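PDB 3SOZ: cytoplasmic Protein STM1381 from Salmonella enterica subsp. enterica serovar Typhimurium, which is of unknown function but belongs to a family of putative glutamine amidotransferases and is related in sequence to class I glutaminase domains. Local coordinates for residues A236-W239 with C240-H244; V168-Q171 with P172-E175. All coordinates share one frame; numbering follows the deposited sequence.

Interaction 1: residues A236-W239 with C240-H244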
loop_
_atom_site.group_PDB
_atom_site.type_symbol
_atom_site.label_atom_id
_atom_site.label_comp_id
_atom_site.label_asym_id
_atom_site.label_seq_id
_atom_site.Cartn_x
_atom_site.Cartn_y
_atom_site.Cartn_z
ATOM N N ALA A 236 -34.018 -3.745 6.336
ATOM C CA ALA A 236 -34.602 -3.104 5.134
ATOM C C ALA A 236 -35.017 -1.627 5.355
ATOM O O ALA A 236 -34.549 -0.710 4.676
ATOM C CB ALA A 236 -35.767 -3.925 4.609
ATOM N N THR A 237 -35.863 -1.408 6.348
ATOM C CA THR A 237 -36.285 -0.076 6.714
ATOM C C THR A 237 -35.078 0.825 6.980
ATOM O O THR A 237 -35.103 2.029 6.691
ATOM C CB THR A 237 -37.202 -0.136 7.970
ATOM O OG1 THR A 237 -38.376 -0.894 7.647
ATOM C CG2 THR A 237 -37.604 1.264 8.434
ATOM N N PHE A 238 -34.023 0.261 7.541
ATOM C CA PHE A 238 -32.916 1.108 7.879
ATOM C C PHE A 238 -32.328 1.760 6.628
ATOM O O PHE A 238 -31.948 2.926 6.668
ATOM C CB PHE A 238 -31.839 0.348 8.628
ATOM C CG PHE A 238 -30.519 1.027 8.606
ATOM C CD1 PHE A 238 -30.246 2.058 9.494
ATOM C CD2 PHE A 238 -29.545 0.646 7.684
ATOM C CE1 PHE A 238 -29.019 2.700 9.484
ATOM C CE2 PHE A 238 -28.307 1.293 7.657
ATOM C CZ PHE A 238 -28.039 2.316 8.564
ATOM N N TRP A 239 -32.237 1.006 5.534
ATOM C CA TRP A 239 -31.619 1.534 4.319
ATOM C C TRP A 239 -32.594 2.447 3.591
ATOM O O TRP A 239 -32.236 3.551 3.177
ATOM C CB TRP A 239 -31.101 0.411 3.414
ATOM C CG TRP A 239 -29.926 -0.344 4.005
ATOM C CD1 TRP A 239 -29.917 -1.629 4.471
ATOM C CD2 TRP A 239 -28.593 0.152 4.191
ATOM N NE1 TRP A 239 -28.673 -1.958 4.947
ATOM C CE2 TRP A 239 -27.839 -0.883 4.782
ATOM C CE3 TRP A 239 -27.965 1.369 3.914
ATOM C CZ2 TRP A 239 -26.486 -0.739 5.088
ATOM C CZ3 TRP A 239 -26.625 1.514 4.225
ATOM C CH2 TRP A 239 -25.900 0.469 4.813
ATOM N N CYS A 240 -33.840 2.007 3.464
ATOM C CA CYS A 240 -34.874 2.868 2.954
ATOM C C CYS A 240 -34.848 4.238 3.655
ATOM O O CYS A 240 -34.806 5.272 2.985
ATOM C CB CYS A 240 -36.225 2.178 3.058
ATOM S SG CYS A 240 -36.398 0.775 1.866
ATOM N N ASN A 241 -34.817 4.263 4.979
ATOM C CA ASN A 241 -34.727 5.538 5.673
ATOM C C ASN A 241 -33.488 6.321 5.309
ATOM O O ASN A 241 -33.543 7.546 5.250
ATOM C CB ASN A 241 -34.707 5.364 7.183
ATOM C CG ASN A 241 -36.103 5.283 7.809
ATOM O OD1 ASN A 241 -37.002 4.603 7.323
ATOM N ND2 ASN A 241 -36.256 5.959 8.943
ATOM N N VAL A 242 -32.360 5.642 5.102
ATOM C CA VAL A 242 -31.105 6.330 4.811
ATOM C C VAL A 242 -31.257 7.071 3.481
ATOM O O VAL A 242 -30.831 8.227 3.311
ATOM C CB VAL A 242 -29.914 5.333 4.699
ATOM C CG1 VAL A 242 -28.580 6.089 4.524
ATOM C CG2 VAL A 242 -29.834 4.466 5.923
ATOM N N LEU A 243 -31.864 6.361 2.544
ATOM C CA LEU A 243 -32.100 6.856 1.214
ATOM C C LEU A 243 -33.103 8.005 1.234
ATOM O O LEU A 243 -32.764 9.114 0.857
ATOM C CB LEU A 243 -32.558 5.703 0.326
ATOM C CG LEU A 243 -31.520 5.086 -0.625
ATOM C CD1 LEU A 243 -30.068 5.334 -0.217
ATOM C CD2 LEU A 243 -31.789 3.618 -0.743
ATOM N N HIS A 244 -34.323 7.765 1.707
ATOM C CA HIS A 244 -35.258 8.875 1.912
ATOM C C HIS A 244 -34.586 10.084 2.595
ATOM O O HIS A 244 -34.756 11.203 2.150
ATOM C CB HIS A 244 -36.558 8.438 2.615
ATOM C CG HIS A 244 -37.435 7.549 1.774
ATOM N ND1 HIS A 244 -37.948 6.349 2.233
ATOM C CD2 HIS A 244 -37.882 7.682 0.499
ATOM C CE1 HIS A 244 -38.680 5.789 1.284
ATOM N NE2 HIS A 244 -38.657 6.578 0.221
#

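Interaction 2: residues V168-Q171 with P172-E175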
loop_
_atom_site.group_PDB
_atom_site.type_symbol
_atom_site.label_atom_id
_atom_site.label_comp_id
_atom_site.label_asym_id
_atom_site.label_seq_id
_atom_site.Cartn_x
_atom_site.Cartn_y
_atom_site.Cartn_z
ATOM N N VAL A 168 -34.832 10.297 12.222
ATOM C CA VAL A 168 -35.784 9.409 11.620
ATOM C C VAL A 168 -35.187 8.021 11.383
ATOM O O VAL A 168 -35.860 7.014 11.595
ATOM C CB VAL A 168 -36.302 9.995 10.296
ATOM C CG1 VAL A 168 -37.748 9.590 10.084
ATOM C CG2 VAL A 168 -36.189 11.528 10.306
ATOM N N ILE A 169 -33.925 7.966 10.956
ATOM C CA ILE A 169 -33.273 6.687 10.619
ATOM C C ILE A 169 -33.131 5.828 11.863
ATOM O O ILE A 169 -33.269 4.600 11.805
ATOM C CB ILE A 169 -31.871 6.905 9.981
ATOM C CG1 ILE A 169 -31.995 7.649 8.650
ATOM C CG2 ILE A 169 -31.146 5.587 9.763
ATOM C CD1 ILE A 169 -30.779 8.485 8.307
ATOM N N THR A 170 -32.923 6.514 12.981
ATOM C CA THR A 170 -32.409 5.964 14.218
ATOM C C THR A 170 -33.481 5.691 15.284
ATOM O O THR A 170 -33.197 5.048 16.307
ATOM C CB THR A 170 -31.342 6.939 14.780
ATOM O OG1 THR A 170 -30.186 6.211 15.187
ATOM C CG2 THR A 170 -31.876 7.805 15.936
ATOM N N GLN A 171 -34.710 6.177 15.071
ATOM C CA GLN A 171 -35.760 6.011 16.105
ATOM C C GLN A 171 -36.069 4.534 16.370
ATOM O O GLN A 171 -35.835 4.052 17.487
ATOM C CB GLN A 171 -37.054 6.831 15.832
ATOM C CG GLN A 171 -36.983 8.389 16.060
ATOM C CD GLN A 171 -35.981 8.910 17.161
ATOM O OE1 GLN A 171 -36.093 10.067 17.625
ATOM N NE2 GLN A 171 -34.993 8.078 17.540
ATOM N N PRO A 172 -36.514 3.808 15.321
ATOM C CA PRO A 172 -37.133 2.479 15.446
ATOM C C PRO A 172 -36.332 1.375 16.181
ATOM O O PRO A 172 -36.878 0.276 16.399
ATOM C CB PRO A 172 -37.387 2.078 13.978
ATOM C CG PRO A 172 -37.338 3.383 13.209
ATOM C CD PRO A 172 -36.307 4.169 13.905
ATOM N N PHE A 173 -35.075 1.657 16.554
ATOM C CA PHE A 173 -34.215 0.686 17.258
ATOM C C PHE A 173 -33.248 1.407 18.182
ATOM O O PHE A 173 -32.993 2.619 18.016
ATOM C CB PHE A 173 -33.410 -0.162 16.256
ATOM C CG PHE A 173 -32.493 0.655 15.370
ATOM C CD1 PHE A 173 -31.270 1.141 15.857
ATOM C CD2 PHE A 173 -32.859 0.954 14.062
ATOM C CE1 PHE A 173 -30.441 1.913 15.073
ATOM C CE2 PHE A 173 -32.028 1.725 13.273
ATOM C CZ PHE A 173 -30.817 2.201 13.780
ATOM N N SER A 174 -32.689 0.665 19.139
ATOM C CA SER A 174 -31.649 1.232 20.024
ATOM C C SER A 174 -30.390 0.377 20.097
ATOM O O SER A 174 -29.278 0.907 20.270
ATOM C CB SER A 174 -32.185 1.501 21.445
ATOM O OG SER A 174 -32.452 0.292 22.141
ATOM N N GLU A 175 -30.596 -0.937 19.985
ATOM C CA GLU A 175 -29.521 -1.928 19.981
ATOM C C GLU A 175 -29.237 -2.460 18.557
ATOM O O GLU A 175 -30.154 -2.856 17.800
ATOM C CB GLU A 175 -29.854 -3.051 20.980
ATOM C CG GLU A 175 -29.329 -4.473 20.620
ATOM C CD GLU A 175 -28.978 -5.335 21.849
ATOM O OE1 GLU A 175 -28.445 -4.775 22.857
ATOM O OE2 GLU A 175 -29.214 -6.573 21.780
HETATM O O HOH W 1 -33.792 4.888 18.915
#

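Interaction 1: residues A236-W239 with C240-H244
F238 and V242, four residues apart on helix 235-246, form the main side-chain contact. Methyl CG2 of V242 sits over the phenyl face in a CH-pi contact, 3.9 Å from the centroid and 13° off the ring normal, although its exact position is uncertain because it also lies too close to F238 O. CG anti to the backbone N (chi1 161°) sets the phenyl ring of F238 beside V242, its face presented to CG2, while V242 CG2, beside its own backbone N, is the branch that meets the ring. The same methyl reaches the indole of W239 obliquely, CE3 of W239 lying 4.1 Å from CG2 of V242. The two rings also meet: F238 CE2 stands 3.5 Å above the indole plane, over its centre, so V242, F238 and W239 make one apolar cluster.

This cluster belongs to the C-terminal helix, which lies against the strands of an alpha/beta core, consistent with the glutaminase-like fold of the family. V242 and L243 rest on L115 of strand 113-117, and W239 on I117 and on L38 and L42 of helix 36-42. F216 and Y235 meet the indole edge-to-face.

The polar contacts are mostly those of the helix backbone. Nearly straight i to i+4 bonds from C240 N to A236 O, N241 N to T237 O and L243 N to W239 O (2.9 Å) carry the helix through this turn. A second approach to W239 O, from V242 N, is bent to 116° and weak.

T237 and N241 lie side by side, pointing the same way, methyl CG2 of T237 coming 3.6 Å from OD1 of N241; N241 also meets I169.

Interaction 2: residues V168-Q171 with P172-E175
From T170 to F173 the chain reverses in a beta turn, with CA of T170 only 6.3 Å from CA of F173 and Q171 and P172 at the corners, both with negative phi. The turn lies in the loop that joins two antiparallel neighbours of the sheet, strands 157-162 and 175-187.

P172 cannot donate from its backbone N. Its ring CD faces the preceding carbonyls instead, lying 3.7 Å from O of V168 and equally far from O of I169. A water lies 2.6 Å from O of Q171 and 2.6 Å from O of F173, placed to donate to each. Acceptors around it outnumber its two protons, so both bonds need not be made at once.

F173 turns its side chain back under the turn. With CG between the backbone N and the carbonyl carbon (chi1 60°), the ring comes to lie beneath the T170 carbonyl, whose O is 4.3 Å above the ring plane and over its centre. W232 packs against this ring as well. Atom CE2 of F173 reaches O of I169 obliquely, at 3.5 Å.

How the interactions relate
Interaction 2 comes first along the chain, in the loop between strands 157-162 and 175-187, and interaction 1 follows near the C-terminus on helix 235-246. Their centres are 11 Å apart on the same side of the chain's centre, and the loop packs directly on the helix. I169 CG2 approaches F238 CE1 at 3.6 Å, and ND2 of N241 comes 2.9 Å from O of V168. W176, on strand 175-187, meets both F238 and F173 edge-to-face and so bridges the two sites. The arrangement joins the antiparallel part of the mixed sheet to a helix that rests on its parallel part, within one putative glutamine amidotransferase region.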